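Local coordinates for receptor-like protein kinase ANXUR1 (Arabidopsis thaliana, PDB 6FIG), which belongs to the malectin-like receptor kinases involved in plant reproduction and probably senses extracellular signals through its ectodomain, at residues A[20-25]-A[49-54]; A[168-171]-A[177-180]; A[201-204]-A[210-213]; A[270-275]-A[367-372]; A[286-291]-A[295-300]. All coordinates share one frame; numbering follows the deposited sequence. Where two conformers were deposited one is given.

Contacts 1, 3, 4 and 5 are buried, while contact 2 lies at the surface; all five belong to malectin-like folds rich in beta strands. Contact 2 is plain hairpin pairing through backbone bonds. Contact 4 joins two strands of separate sheets by apolar packing and one salt bridge, and contact 5 ties the loop that leads from one of these sheets to the other with a similar mix. Contact 3 rests on a single tryptophan-carboxylate bond, and its Trp211 reaches Glu368 of contact 4. Met372 of contact 4 in turn touches contact 2. Contact 1, about 43 Å from contact 5 between centres, packs an indole against a calcium-binding turn.

Contact 1: residues A[20-25]-A[49-54]; sequences KKWEPD and TVPYMT. With CA (calcium ion), chain I; EDO (1,2-ethanediol), chain J.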
# COMPACT_ATOMS: atom_id res chain seq x y z
N LYS A 20 2.79 -9.63 2.09
CA LYS A 20 2.25 -8.79 3.14
C LYS A 20 3.26 -8.77 4.29
O LYS A 20 3.75 -9.83 4.68
CB LYS A 20 0.92 -9.33 3.65
CG LYS A 20 0.26 -8.50 4.74
CD LYS A 20 -1.08 -9.11 5.15
CE LYS A 20 -2.19 -8.77 4.17
NZ LYS A 20 -2.85 -7.47 4.44
N LYS A 21 3.57 -7.58 4.79
CA LYS A 21 4.50 -7.42 5.91
C LYS A 21 3.74 -7.53 7.22
O LYS A 21 2.67 -6.94 7.37
CB LYS A 21 5.25 -6.10 5.85
CG LYS A 21 6.28 -6.03 4.73
CD LYS A 21 7.01 -4.69 4.71
CE LYS A 21 7.40 -4.28 3.31
NZ LYS A 21 6.22 -4.01 2.44
N TRP A 22 4.29 -8.30 8.15
CA TRP A 22 3.69 -8.47 9.47
C TRP A 22 4.71 -8.09 10.54
O TRP A 22 5.93 -8.17 10.32
CB TRP A 22 3.29 -9.93 9.70
CG TRP A 22 2.22 -10.45 8.81
CD1 TRP A 22 2.36 -10.85 7.52
CD2 TRP A 22 0.85 -10.67 9.15
NE1 TRP A 22 1.16 -11.32 7.04
CE2 TRP A 22 0.21 -11.21 8.01
CE3 TRP A 22 0.09 -10.44 10.30
CZ2 TRP A 22 -1.15 -11.54 7.99
CZ3 TRP A 22 -1.26 -10.78 10.28
CH2 TRP A 22 -1.87 -11.30 9.12
N GLU A 23 4.21 -7.66 11.69
CA GLU A 23 5.04 -7.29 12.84
C GLU A 23 4.52 -7.94 14.11
O GLU A 23 3.38 -8.39 14.16
CB GLU A 23 5.10 -5.77 13.00
CG GLU A 23 3.80 -5.11 13.45
CD GLU A 23 3.95 -3.61 13.62
OE1 GLU A 23 4.76 -3.19 14.46
OE2 GLU A 23 3.28 -2.86 12.92
N PRO A 24 5.37 -8.00 15.16
CA PRO A 24 4.89 -8.52 16.44
C PRO A 24 3.72 -7.72 17.02
O PRO A 24 3.62 -6.50 16.81
CB PRO A 24 6.11 -8.38 17.35
CG PRO A 24 7.27 -8.46 16.43
CD PRO A 24 6.82 -7.69 15.22
N ASP A 25 2.86 -8.42 17.76
CA ASP A 25 1.69 -7.80 18.39
C ASP A 25 1.99 -7.13 19.72
O ASP A 25 1.13 -6.43 20.26
CB ASP A 25 0.57 -8.82 18.55
CG ASP A 25 0.90 -9.93 19.55
OD1 ASP A 25 2.09 -10.26 19.72
OD2 ASP A 25 -0.03 -10.50 20.14
N THR A 49 3.76 -19.87 6.68
CA THR A 49 3.84 -20.00 8.15
C THR A 49 3.46 -18.68 8.85
O THR A 49 3.34 -18.66 10.07
CB THR A 49 5.24 -20.43 8.63
OG1 THR A 49 6.20 -19.42 8.32
CG2 THR A 49 5.68 -21.77 8.01
N VAL A 50 3.27 -17.59 8.08
CA VAL A 50 2.98 -16.25 8.61
C VAL A 50 1.53 -15.89 8.27
O VAL A 50 1.17 -15.90 7.09
CB VAL A 50 3.92 -15.22 7.93
CG1 VAL A 50 3.62 -13.81 8.41
CG2 VAL A 50 5.39 -15.57 8.17
N PRO A 51 0.65 -15.57 9.25
CA PRO A 51 0.92 -15.49 10.68
C PRO A 51 0.62 -16.80 11.43
O PRO A 51 0.75 -16.85 12.66
CB PRO A 51 -0.10 -14.43 11.12
CG PRO A 51 -1.28 -14.71 10.27
CD PRO A 51 -0.71 -15.09 8.92
N TYR A 52 0.23 -17.84 10.70
CA TYR A 52 -0.47 -19.00 11.27
C TYR A 52 0.30 -19.88 12.26
O TYR A 52 -0.33 -20.44 13.15
CB TYR A 52 -1.04 -19.88 10.15
CG TYR A 52 -2.01 -19.15 9.25
CD1 TYR A 52 -3.29 -18.82 9.69
CD2 TYR A 52 -1.64 -18.77 7.95
CE1 TYR A 52 -4.18 -18.15 8.87
CE2 TYR A 52 -2.53 -18.10 7.12
CZ TYR A 52 -3.79 -17.80 7.59
OH TYR A 52 -4.67 -17.12 6.79
N MET A 53 1.62 -20.02 12.12
CA MET A 53 2.37 -20.96 12.96
C MET A 53 2.71 -20.42 14.35
O MET A 53 3.24 -21.16 15.17
CB MET A 53 3.64 -21.44 12.26
CG MET A 53 3.34 -22.37 11.09
SD MET A 53 2.56 -23.93 11.59
CE MET A 53 3.94 -24.81 12.30
N THR A 54 2.39 -19.16 14.62
CA THR A 54 2.66 -18.56 15.91
C THR A 54 1.37 -18.01 16.45
O THR A 54 0.57 -17.47 15.70
CB THR A 54 3.68 -17.43 15.76
OG1 THR A 54 3.30 -16.60 14.64
CG2 THR A 54 5.06 -18.00 15.54
CA CA I . 1.20 -15.42 14.60
C1 EDO J . 3.72 -3.92 9.16
O1 EDO J . 3.68 -5.31 9.48
C2 EDO J . 2.33 -3.37 9.46
O2 EDO J . 1.93 -3.71 10.78
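Trp22 lays one face of its indole over two consecutive residues of 49-54. Val50 takes the five-membered ring: its CG1 methyl sits 3.7 Å from that ring's centroid, 27° off the normal, a CH-pi contact whose shortest reach is 3.3 Å from Val50 CG1 to Trp22 CD1. The same methyl stands anti to the backbone N of Val50 (chi1 178°), a torsion that presents it to the ring. Pro51 takes the six-membered ring, with Pro51 CG 3.6 Å from Trp22 CH2 and over the same face as the valine methyl. A cis peptide bond precedes Pro51, and a type I beta turn follows from Pro51 to Thr54. In this malectin-like fold, strand 21-24 runs parallel to strand 4-7 and antiparallel to strand 14-15, and the turn under the indole is part of a calcium site. The calcium ion is bound by Pro51 O at 2.5 Å, and by both Thr54 O and Thr54 OG1 at 2.4 Å; Ser7 OG, Cys8 O and Asn154 O complete the shell. Pro51 therefore offers its ring to Trp22 and its carbonyl oxygen to the metal. Along the strand from the indole, a 1,2-ethanediol, probably from the crystallisation liquor, donates from its O2 to Glu23 OE2 at 2.7 Å.

Contact 2: residues A[168-171]-A[177-180]; sequences AALV and TMDA
Ala168 and Met178 form the hydrogen-bonded pair of a short antiparallel beta hairpin, strand 167-170 returning as strand 177-179. Both backbone groups of each residue are used across the pair: Ala168 N donates to Met178 O at 2.9 Å, and Met178 N donates to Ala168 O at 2.8 Å. One residue on, Ala169 and Thr177 are a non-hydrogen-bonded pair, and the backbone of Ala169 turns to strand 327-336 instead, bonding with Asp331 and Ala333. The first hairpin strand is thus held on one edge by its return strand and on the other by a parallel neighbour. Further backbone bonds join Leu170 with Gln176 at the turn, and Ala180 with Asp166 at the open end. Asp179 OD1 accepts from Lys181 N. The apolar part of the contact is Leu170 against Met178: in one of the two deposited conformers of Met178, Leu170 CD2 lies 3.7 Å from Met178 CG, the leucine fork crossing a methionine chain that bends twice, at chi2 and chi3. Ala168 O has a second neighbour besides its N-H donor: Thr177 CA approaches it to 3.2 Å in a CA-H...O contact.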
# COMPACT_ATOMS: atom_id res chain seq x y z
N ALA A 168 -29.33 -0.98 0.89
CA ALA A 168 -29.56 -2.21 0.15
C ALA A 168 -31.06 -2.41 -0.01
O ALA A 168 -31.81 -2.13 0.91
CB ALA A 168 -28.96 -3.39 0.90
N ALA A 169 -31.45 -2.86 -1.19
CA ALA A 169 -32.87 -3.08 -1.52
C ALA A 169 -33.34 -4.36 -0.85
O ALA A 169 -32.76 -5.41 -1.07
CB ALA A 169 -33.03 -3.19 -3.04
N LEU A 170 -34.40 -4.28 -0.05
CA LEU A 170 -34.93 -5.47 0.60
C LEU A 170 -35.62 -6.34 -0.44
O LEU A 170 -36.53 -5.88 -1.13
CB LEU A 170 -35.88 -5.13 1.75
CG LEU A 170 -35.16 -4.92 3.09
CD1 LEU A 170 -36.00 -4.07 4.04
CD2 LEU A 170 -34.79 -6.25 3.75
N VAL A 171 -35.15 -7.57 -0.52
CA VAL A 171 -35.62 -8.56 -1.49
C VAL A 171 -37.11 -8.84 -1.29
O VAL A 171 -37.59 -8.89 -0.16
CB VAL A 171 -34.81 -9.86 -1.36
CG1 VAL A 171 -35.43 -10.99 -2.18
CG2 VAL A 171 -33.37 -9.62 -1.79
N THR A 177 -35.72 -0.28 1.97
CA THR A 177 -34.27 -0.49 2.04
C THR A 177 -33.80 -0.72 3.45
O THR A 177 -34.48 -0.40 4.43
CB THR A 177 -33.47 0.70 1.48
OG1 THR A 177 -33.75 1.88 2.23
CG2 THR A 177 -33.81 0.91 0.01
N MET A 178 -32.61 -1.31 3.51
CA MET A 178 -31.86 -1.50 4.75
C MET A 178 -30.67 -0.56 4.65
O MET A 178 -30.01 -0.50 3.63
CB MET A 178 -31.28 -2.92 4.88
CG MET A 178 -32.25 -4.03 5.26
SD MET A 178 -33.19 -3.81 6.77
CE MET A 178 -31.96 -4.02 8.05
N ASP A 179 -30.42 0.19 5.72
CA ASP A 179 -29.27 1.12 5.76
C ASP A 179 -28.03 0.49 6.36
O ASP A 179 -28.03 0.15 7.53
CB ASP A 179 -29.64 2.37 6.54
CG ASP A 179 -28.65 3.50 6.34
OD1 ASP A 179 -27.69 3.33 5.56
OD2 ASP A 179 -28.88 4.56 6.94
N ALA A 180 -26.96 0.35 5.56
CA ALA A 180 -25.70 -0.24 6.04
C ALA A 180 -24.62 0.81 6.28
O ALA A 180 -23.53 0.45 6.75
CB ALA A 180 -25.19 -1.28 5.06

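Contact 3: residues A[201-204]-A[210-213]; sequences SQDS and TWYN
Asp203 receives the indole N-H of Trp211, and this one bond carries the contact. Segment 201-204 begins at the end of a 3-10 segment, where Ser201 OG is hydrogen-bonded to Asp18 OD1. The chain then leaves the helical turn and at Asp203 directs its side chain toward 210-213. There the carboxylate carbon lies anti to the backbone N (chi1 -173°), which carries the acid across to the pyrrole edge of the indole. Trp211 NE1 donates to Asp203 OD1 at 2.9 Å, with a nearly straight N-H...O angle of 167°. The oxygen lies close to the plane of the indole, but the N-H meets it from well above the carboxylate plane, 62° out, and the two flat groups are steeply tilted against each other. The second oxygen, Asp203 OD2, forms a salt bridge with Arg209 NE, the residue just before segment 210-213. With Arg209 on OD2 and the indole N-H among the donors to OD1, the buried acid is probably kept ionised. At the next residue, Ser204 OG is bonded to Val242 O. Loop residue Pro246 touches both Asp203 and Trp211, and Ala245 also touches the indole. This pairing closes the last part, Asp203 to Trp211, of the connection from strand 185-192 to the weakly bonded strand at about 212-213. Tyr212 bonds through its backbone with Arg190 and Asn192, aligning that short strand parallel to 185-192, while the Trp211 ring packs through CH2 against the carboxylate carbon of Glu368 on strand 363-372.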
# COMPACT_ATOMS: atom_id res chain seq x y z
N SER A 201 -2.76 -8.96 -2.54
CA SER A 201 -1.79 -8.07 -3.17
C SER A 201 -2.29 -7.39 -4.45
O SER A 201 -1.73 -6.40 -4.89
CB SER A 201 -0.48 -8.83 -3.45
OG SER A 201 -0.73 -9.85 -4.41
N GLN A 202 -3.30 -7.96 -5.09
CA GLN A 202 -3.86 -7.39 -6.31
C GLN A 202 -5.19 -6.66 -6.09
O GLN A 202 -5.78 -6.15 -7.03
CB GLN A 202 -4.03 -8.50 -7.36
CG GLN A 202 -2.69 -8.97 -7.91
CD GLN A 202 -2.04 -7.91 -8.80
OE1 GLN A 202 -2.72 -7.27 -9.61
NE2 GLN A 202 -0.75 -7.73 -8.65
N ASP A 203 -5.63 -6.59 -4.85
CA ASP A 203 -6.91 -5.94 -4.52
C ASP A 203 -6.79 -4.43 -4.68
O ASP A 203 -5.69 -3.88 -4.51
CB ASP A 203 -7.30 -6.26 -3.09
CG ASP A 203 -8.68 -5.76 -2.73
OD1 ASP A 203 -9.57 -5.72 -3.64
OD2 ASP A 203 -8.92 -5.46 -1.55
N SER A 204 -7.90 -3.77 -4.98
CA SER A 204 -7.94 -2.31 -5.09
C SER A 204 -8.12 -1.67 -3.72
O SER A 204 -8.33 -2.35 -2.72
CB SER A 204 -9.06 -1.87 -6.01
OG SER A 204 -10.30 -2.34 -5.53
N THR A 210 -9.08 -10.81 -0.45
CA THR A 210 -8.94 -11.91 -1.37
C THR A 210 -10.30 -12.15 -2.03
O THR A 210 -11.30 -12.22 -1.35
CB THR A 210 -8.47 -13.17 -0.64
OG1 THR A 210 -7.23 -12.87 -0.00
CG2 THR A 210 -8.25 -14.31 -1.61
N TRP A 211 -10.31 -12.29 -3.35
CA TRP A 211 -11.55 -12.60 -4.09
C TRP A 211 -11.42 -14.03 -4.63
O TRP A 211 -10.52 -14.33 -5.41
CB TRP A 211 -11.77 -11.61 -5.22
CG TRP A 211 -11.82 -10.18 -4.81
CD1 TRP A 211 -10.76 -9.39 -4.41
CD2 TRP A 211 -12.99 -9.35 -4.69
NE1 TRP A 211 -11.21 -8.12 -4.10
CE2 TRP A 211 -12.57 -8.08 -4.26
CE3 TRP A 211 -14.36 -9.56 -4.96
CZ2 TRP A 211 -13.46 -7.04 -4.05
CZ3 TRP A 211 -15.23 -8.52 -4.77
CH2 TRP A 211 -14.78 -7.28 -4.33
N TYR A 212 -12.29 -14.93 -4.20
CA TYR A 212 -12.13 -16.36 -4.50
C TYR A 212 -12.99 -16.78 -5.69
O TYR A 212 -14.10 -16.26 -5.89
CB TYR A 212 -12.54 -17.18 -3.30
CG TYR A 212 -11.67 -16.95 -2.08
CD1 TYR A 212 -10.53 -17.70 -1.89
CD2 TYR A 212 -12.00 -15.98 -1.14
CE1 TYR A 212 -9.73 -17.50 -0.76
CE2 TYR A 212 -11.22 -15.77 -0.01
CZ TYR A 212 -10.08 -16.52 0.16
OH TYR A 212 -9.31 -16.30 1.27
N ASN A 213 -12.50 -17.75 -6.44
CA ASN A 213 -13.30 -18.32 -7.51
C ASN A 213 -14.63 -18.85 -6.96
O ASN A 213 -14.70 -19.38 -5.84
CB ASN A 213 -12.53 -19.41 -8.25
CG ASN A 213 -13.38 -20.07 -9.32
OD1 ASN A 213 -13.90 -21.15 -9.09
ND2 ASN A 213 -13.56 -19.41 -10.46

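Contact 4: residues A[270-275]-A[367-372]; sequences WMFQID and LEIFKM
The ring of Phe272 takes a methyl of Ile369 over one face. Ile369 CD1 is 3.5 Å from the ring centroid and 16° off the normal, a CH-pi contact displaced toward the CD2 side of the rim, and its shortest approach is 3.4 Å to Phe272 CD2. Leu367, from the same strand as Ile369, reaches toward the oncoming Phe272 side chain and meets the ring's far end obliquely, with its CD2 at 3.6 Å from Phe272 CZ. At the other end of the contact the chemistry changes: Lys371 NZ forms a salt bridge with Asp275 OD2 at 2.8 Å, using the carboxylate's anti lone pair. The lysine starts anti to its own N (chi1 -177°) and bends at chi3, which brings the ammonium up to the acid. Lys371 is buried, and NZ has more than this partner, since Gln186 OE1 and Leu378 O also accept from it and Phe278 lies in cation-pi range. Asp275 is held in turn through its carbonyl O by Tyr280 OH. Around Phe272 a second layer of rings gathers, Phe189 and Tyr217 both meeting it, so the methyl contact sits in an aromatic cluster. The arrangement is the face-to-face packing of a beta sandwich. Strand 268-273 is an outermost strand of a four-stranded antiparallel sheet, bonded to strand 344-351, as in the backbone pairing of Phe272 with Ile345. The touching parts, 272-275 and 367-371, run in nearly the same direction; strand 363-372 is flanked by strands 185-192 and 278-287 in the other layer.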
# COMPACT_ATOMS: atom_id res chain seq x y z
N TRP A 270 -26.24 -20.33 -7.02
CA TRP A 270 -25.18 -20.37 -5.99
C TRP A 270 -25.84 -20.60 -4.63
O TRP A 270 -26.94 -20.08 -4.37
CB TRP A 270 -24.40 -19.07 -5.93
CG TRP A 270 -23.60 -18.68 -7.14
CD1 TRP A 270 -22.26 -18.88 -7.33
CD2 TRP A 270 -24.07 -18.01 -8.32
NE1 TRP A 270 -21.86 -18.37 -8.55
CE2 TRP A 270 -22.95 -17.83 -9.18
CE3 TRP A 270 -25.32 -17.54 -8.74
CZ2 TRP A 270 -23.05 -17.19 -10.40
CZ3 TRP A 270 -25.41 -16.90 -9.95
CH2 TRP A 270 -24.29 -16.74 -10.78
N MET A 271 -25.19 -21.35 -3.75
CA MET A 271 -25.69 -21.57 -2.40
C MET A 271 -24.57 -21.36 -1.37
O MET A 271 -23.44 -21.79 -1.59
CB MET A 271 -26.27 -22.97 -2.25
CG MET A 271 -27.12 -23.16 -1.00
SD MET A 271 -27.88 -24.79 -0.85
CE MET A 271 -28.57 -24.97 -2.50
N PHE A 272 -24.95 -20.74 -0.25
CA PHE A 272 -24.02 -20.34 0.80
C PHE A 272 -24.57 -20.72 2.17
O PHE A 272 -25.76 -20.51 2.44
CB PHE A 272 -23.84 -18.83 0.76
CG PHE A 272 -23.31 -18.35 -0.54
CD1 PHE A 272 -21.95 -18.43 -0.80
CD2 PHE A 272 -24.18 -17.92 -1.53
CE1 PHE A 272 -21.45 -18.02 -2.02
CE2 PHE A 272 -23.69 -17.52 -2.77
CZ PHE A 272 -22.32 -17.57 -3.01
N GLN A 273 -23.69 -21.30 3.00
CA GLN A 273 -24.01 -21.59 4.39
C GLN A 273 -23.74 -20.34 5.23
O GLN A 273 -22.64 -19.81 5.21
CB GLN A 273 -23.16 -22.76 4.88
CG GLN A 273 -23.39 -24.05 4.11
CD GLN A 273 -24.81 -24.58 4.24
OE1 GLN A 273 -25.42 -24.50 5.31
NE2 GLN A 273 -25.34 -25.16 3.16
N ILE A 274 -24.76 -19.88 5.94
CA ILE A 274 -24.65 -18.68 6.79
C ILE A 274 -25.28 -18.94 8.18
O ILE A 274 -25.61 -20.07 8.51
CB ILE A 274 -25.24 -17.44 6.06
CG1 ILE A 274 -26.63 -17.71 5.48
CG2 ILE A 274 -24.30 -16.98 4.93
CD1 ILE A 274 -27.73 -18.01 6.47
N ASP A 275 -25.40 -17.89 8.99
CA ASP A 275 -25.99 -17.98 10.33
C ASP A 275 -27.41 -17.42 10.31
O ASP A 275 -27.65 -16.35 9.79
CB ASP A 275 -25.15 -17.18 11.32
CG ASP A 275 -23.71 -17.68 11.43
OD1 ASP A 275 -23.48 -18.91 11.30
OD2 ASP A 275 -22.80 -16.83 11.68
N LEU A 367 -19.30 -11.27 -6.45
CA LEU A 367 -20.31 -11.40 -5.42
C LEU A 367 -19.70 -11.27 -4.05
O LEU A 367 -18.77 -11.99 -3.74
CB LEU A 367 -21.02 -12.75 -5.53
CG LEU A 367 -22.14 -13.05 -4.53
CD1 LEU A 367 -23.30 -12.05 -4.58
CD2 LEU A 367 -22.64 -14.46 -4.78
N GLU A 368 -20.29 -10.42 -3.22
CA GLU A 368 -19.92 -10.36 -1.81
C GLU A 368 -21.17 -10.54 -0.98
O GLU A 368 -22.25 -10.06 -1.35
CB GLU A 368 -19.27 -9.04 -1.48
CG GLU A 368 -17.97 -8.83 -2.22
CD GLU A 368 -17.46 -7.43 -2.04
OE1 GLU A 368 -17.99 -6.50 -2.69
OE2 GLU A 368 -16.55 -7.19 -1.17
N ILE A 369 -21.03 -11.23 0.15
CA ILE A 369 -22.12 -11.43 1.08
C ILE A 369 -21.67 -10.92 2.44
O ILE A 369 -20.63 -11.37 2.93
CB ILE A 369 -22.55 -12.89 1.16
CG1 ILE A 369 -22.99 -13.36 -0.24
CG2 ILE A 369 -23.67 -13.05 2.19
CD1 ILE A 369 -23.41 -14.79 -0.33
N PHE A 370 -22.42 -9.98 3.00
CA PHE A 370 -22.13 -9.40 4.33
C PHE A 370 -23.26 -9.66 5.32
O PHE A 370 -24.43 -9.54 4.99
CB PHE A 370 -21.98 -7.90 4.20
CG PHE A 370 -20.91 -7.49 3.25
CD1 PHE A 370 -19.57 -7.50 3.63
CD2 PHE A 370 -21.23 -7.10 1.96
CE1 PHE A 370 -18.58 -7.14 2.72
CE2 PHE A 370 -20.24 -6.73 1.07
CZ PHE A 370 -18.93 -6.76 1.44
N LYS A 371 -22.89 -10.03 6.55
CA LYS A 371 -23.83 -10.08 7.67
C LYS A 371 -23.93 -8.73 8.33
O LYS A 371 -22.90 -8.17 8.68
CB LYS A 371 -23.33 -11.08 8.69
CG LYS A 371 -24.22 -11.31 9.89
CD LYS A 371 -23.47 -12.05 10.99
CE LYS A 371 -23.22 -13.50 10.64
NZ LYS A 371 -22.31 -14.10 11.64
N MET A 372 -25.12 -8.23 8.56
CA MET A 372 -25.32 -7.00 9.31
C MET A 372 -25.45 -7.32 10.79
O MET A 372 -26.03 -8.35 11.16
CB MET A 372 -26.59 -6.29 8.86
CG MET A 372 -26.60 -5.93 7.40
SD MET A 372 -28.02 -4.93 6.96
CE MET A 372 -27.64 -3.39 7.79

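Contact 5: residues A[286-291]-A[295-300]; sequences FCEFQL and NQKVFN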
# COMPACT_ATOMS: atom_id res chain seq x y z
N PHE A 286 -21.34 -6.27 -11.55
CA PHE A 286 -21.61 -6.48 -12.98
C PHE A 286 -20.73 -5.62 -13.85
O PHE A 286 -20.43 -4.49 -13.50
CB PHE A 286 -23.05 -6.15 -13.33
CG PHE A 286 -24.08 -6.95 -12.61
CD1 PHE A 286 -24.43 -8.23 -13.04
CD2 PHE A 286 -24.79 -6.39 -11.54
CE1 PHE A 286 -25.43 -8.94 -12.39
CE2 PHE A 286 -25.78 -7.10 -10.90
CZ PHE A 286 -26.12 -8.37 -11.33
N CYS A 287 -20.38 -6.11 -15.04
CA CYS A 287 -19.74 -5.30 -16.05
C CYS A 287 -19.93 -6.06 -17.35
O CYS A 287 -19.53 -7.22 -17.46
CB CYS A 287 -18.25 -5.07 -15.77
SG CYS A 287 -17.41 -4.04 -17.00
N GLU A 288 -20.56 -5.40 -18.31
CA GLU A 288 -20.80 -6.02 -19.61
C GLU A 288 -19.58 -5.78 -20.48
O GLU A 288 -19.28 -4.64 -20.81
CB GLU A 288 -22.04 -5.43 -20.28
CG GLU A 288 -22.36 -6.02 -21.67
CD GLU A 288 -22.55 -7.50 -21.60
OE1 GLU A 288 -23.52 -7.93 -20.96
OE2 GLU A 288 -21.71 -8.25 -22.16
N PHE A 289 -18.88 -6.84 -20.84
CA PHE A 289 -17.69 -6.71 -21.70
C PHE A 289 -17.80 -7.40 -23.06
O PHE A 289 -16.84 -7.38 -23.83
CB PHE A 289 -16.41 -7.11 -20.95
CG PHE A 289 -16.43 -8.50 -20.37
CD1 PHE A 289 -16.51 -8.69 -18.99
CD2 PHE A 289 -16.34 -9.62 -21.19
CE1 PHE A 289 -16.52 -9.96 -18.45
CE2 PHE A 289 -16.36 -10.89 -20.65
CZ PHE A 289 -16.44 -11.06 -19.27
N GLN A 290 -18.96 -7.96 -23.37
CA GLN A 290 -19.18 -8.56 -24.70
C GLN A 290 -20.20 -7.81 -25.54
O GLN A 290 -19.94 -7.47 -26.69
CB GLN A 290 -19.61 -10.01 -24.54
CG GLN A 290 -18.50 -10.85 -23.93
CD GLN A 290 -18.77 -12.33 -24.06
OE1 GLN A 290 -19.83 -12.81 -23.65
NE2 GLN A 290 -17.81 -13.06 -24.61
N LEU A 291 -21.36 -7.58 -24.96
CA LEU A 291 -22.47 -6.91 -25.62
C LEU A 291 -22.33 -5.41 -25.51
O LEU A 291 -21.45 -4.91 -24.80
CB LEU A 291 -23.79 -7.37 -24.99
CG LEU A 291 -24.00 -8.89 -25.04
CD1 LEU A 291 -25.16 -9.30 -24.14
CD2 LEU A 291 -24.22 -9.32 -26.48
N ASN A 295 -31.12 -4.17 -23.79
CA ASN A 295 -32.07 -5.20 -24.24
C ASN A 295 -31.44 -6.28 -25.10
O ASN A 295 -32.11 -6.95 -25.88
CB ASN A 295 -33.29 -4.60 -24.96
CG ASN A 295 -34.52 -5.49 -24.84
OD1 ASN A 295 -34.69 -6.18 -23.84
ND2 ASN A 295 -35.38 -5.47 -25.87
N GLN A 296 -30.14 -6.49 -24.92
CA GLN A 296 -29.47 -7.63 -25.48
C GLN A 296 -29.48 -8.81 -24.54
O GLN A 296 -29.73 -9.92 -24.97
CB GLN A 296 -28.06 -7.28 -25.92
CG GLN A 296 -28.03 -6.42 -27.17
CD GLN A 296 -26.64 -6.26 -27.72
OE1 GLN A 296 -25.80 -5.68 -27.05
NE2 GLN A 296 -26.39 -6.78 -28.93
N LYS A 297 -29.19 -8.56 -23.26
CA LYS A 297 -29.21 -9.59 -22.22
C LYS A 297 -29.97 -9.04 -21.03
O LYS A 297 -29.62 -7.99 -20.49
CB LYS A 297 -27.80 -9.99 -21.82
CG LYS A 297 -27.73 -10.97 -20.65
CD LYS A 297 -26.30 -11.44 -20.41
CE LYS A 297 -25.39 -10.32 -19.93
NZ LYS A 297 -23.97 -10.66 -20.14
N VAL A 298 -31.03 -9.75 -20.66
CA VAL A 298 -31.99 -9.29 -19.68
C VAL A 298 -32.39 -10.50 -18.86
O VAL A 298 -32.76 -11.54 -19.41
CB VAL A 298 -33.21 -8.66 -20.38
CG1 VAL A 298 -34.22 -8.15 -19.40
CG2 VAL A 298 -32.77 -7.53 -21.31
N PHE A 299 -32.29 -10.39 -17.53
CA PHE A 299 -32.40 -11.58 -16.69
C PHE A 299 -33.03 -11.32 -15.35
O PHE A 299 -32.93 -10.21 -14.79
CB PHE A 299 -31.05 -12.29 -16.54
CG PHE A 299 -29.92 -11.42 -16.07
CD1 PHE A 299 -29.22 -10.62 -16.94
CD2 PHE A 299 -29.48 -11.51 -14.73
CE1 PHE A 299 -28.15 -9.85 -16.50
CE2 PHE A 299 -28.42 -10.75 -14.31
CZ PHE A 299 -27.75 -9.92 -15.20
N ASN A 300 -33.65 -12.37 -14.82
CA ASN A 300 -34.28 -12.35 -13.52
C ASN A 300 -33.28 -12.80 -12.47
O ASN A 300 -32.44 -13.64 -12.75
CB ASN A 300 -35.50 -13.26 -13.49
CG ASN A 300 -36.59 -12.81 -14.45
OD1 ASN A 300 -36.85 -11.62 -14.61
ND2 ASN A 300 -37.21 -13.77 -15.11
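Glu288 and Lys297 face each other across the loop that leads from strand 278-287 to strand 299-303, a link between the two sheets of a malectin-like beta sandwich. Their salt bridge is the ionic part of the contact: Lys297 NZ donates to Glu288 OE1 at 2.9 Å, on the syn lone pair. Ser363 OG gives the same ammonium a further partner. Hydrogen bonds hold the glutamate in place. Its chain bends at chi2 and turns OE2 back on its own loop, where Glu288 OE2 accepts from Gln290 N at 3.0 Å, through the anti lone pair, and from Leu291 N at 2.9 Å, the latter coming from 48° above the carboxylate plane. Three donors around a buried acid would be expected to stabilise its negative charge. The apolar contacts lie at the two ends. Near the strands, Phe286 CE1 comes up to the edge of the Phe299 ring, in its plane, at 3.8 Å from Phe299 CZ. In the loop, Leu291 CD1 rests 3.6 Å from Lys297 CB. Gln296 bridges across the turn: its OE1 accepts from Ser292 N and Lys293 N, while its NE2 reaches Glu358 OE2. The same Gln296 OE1 lies 3.3 Å from Leu291 CB.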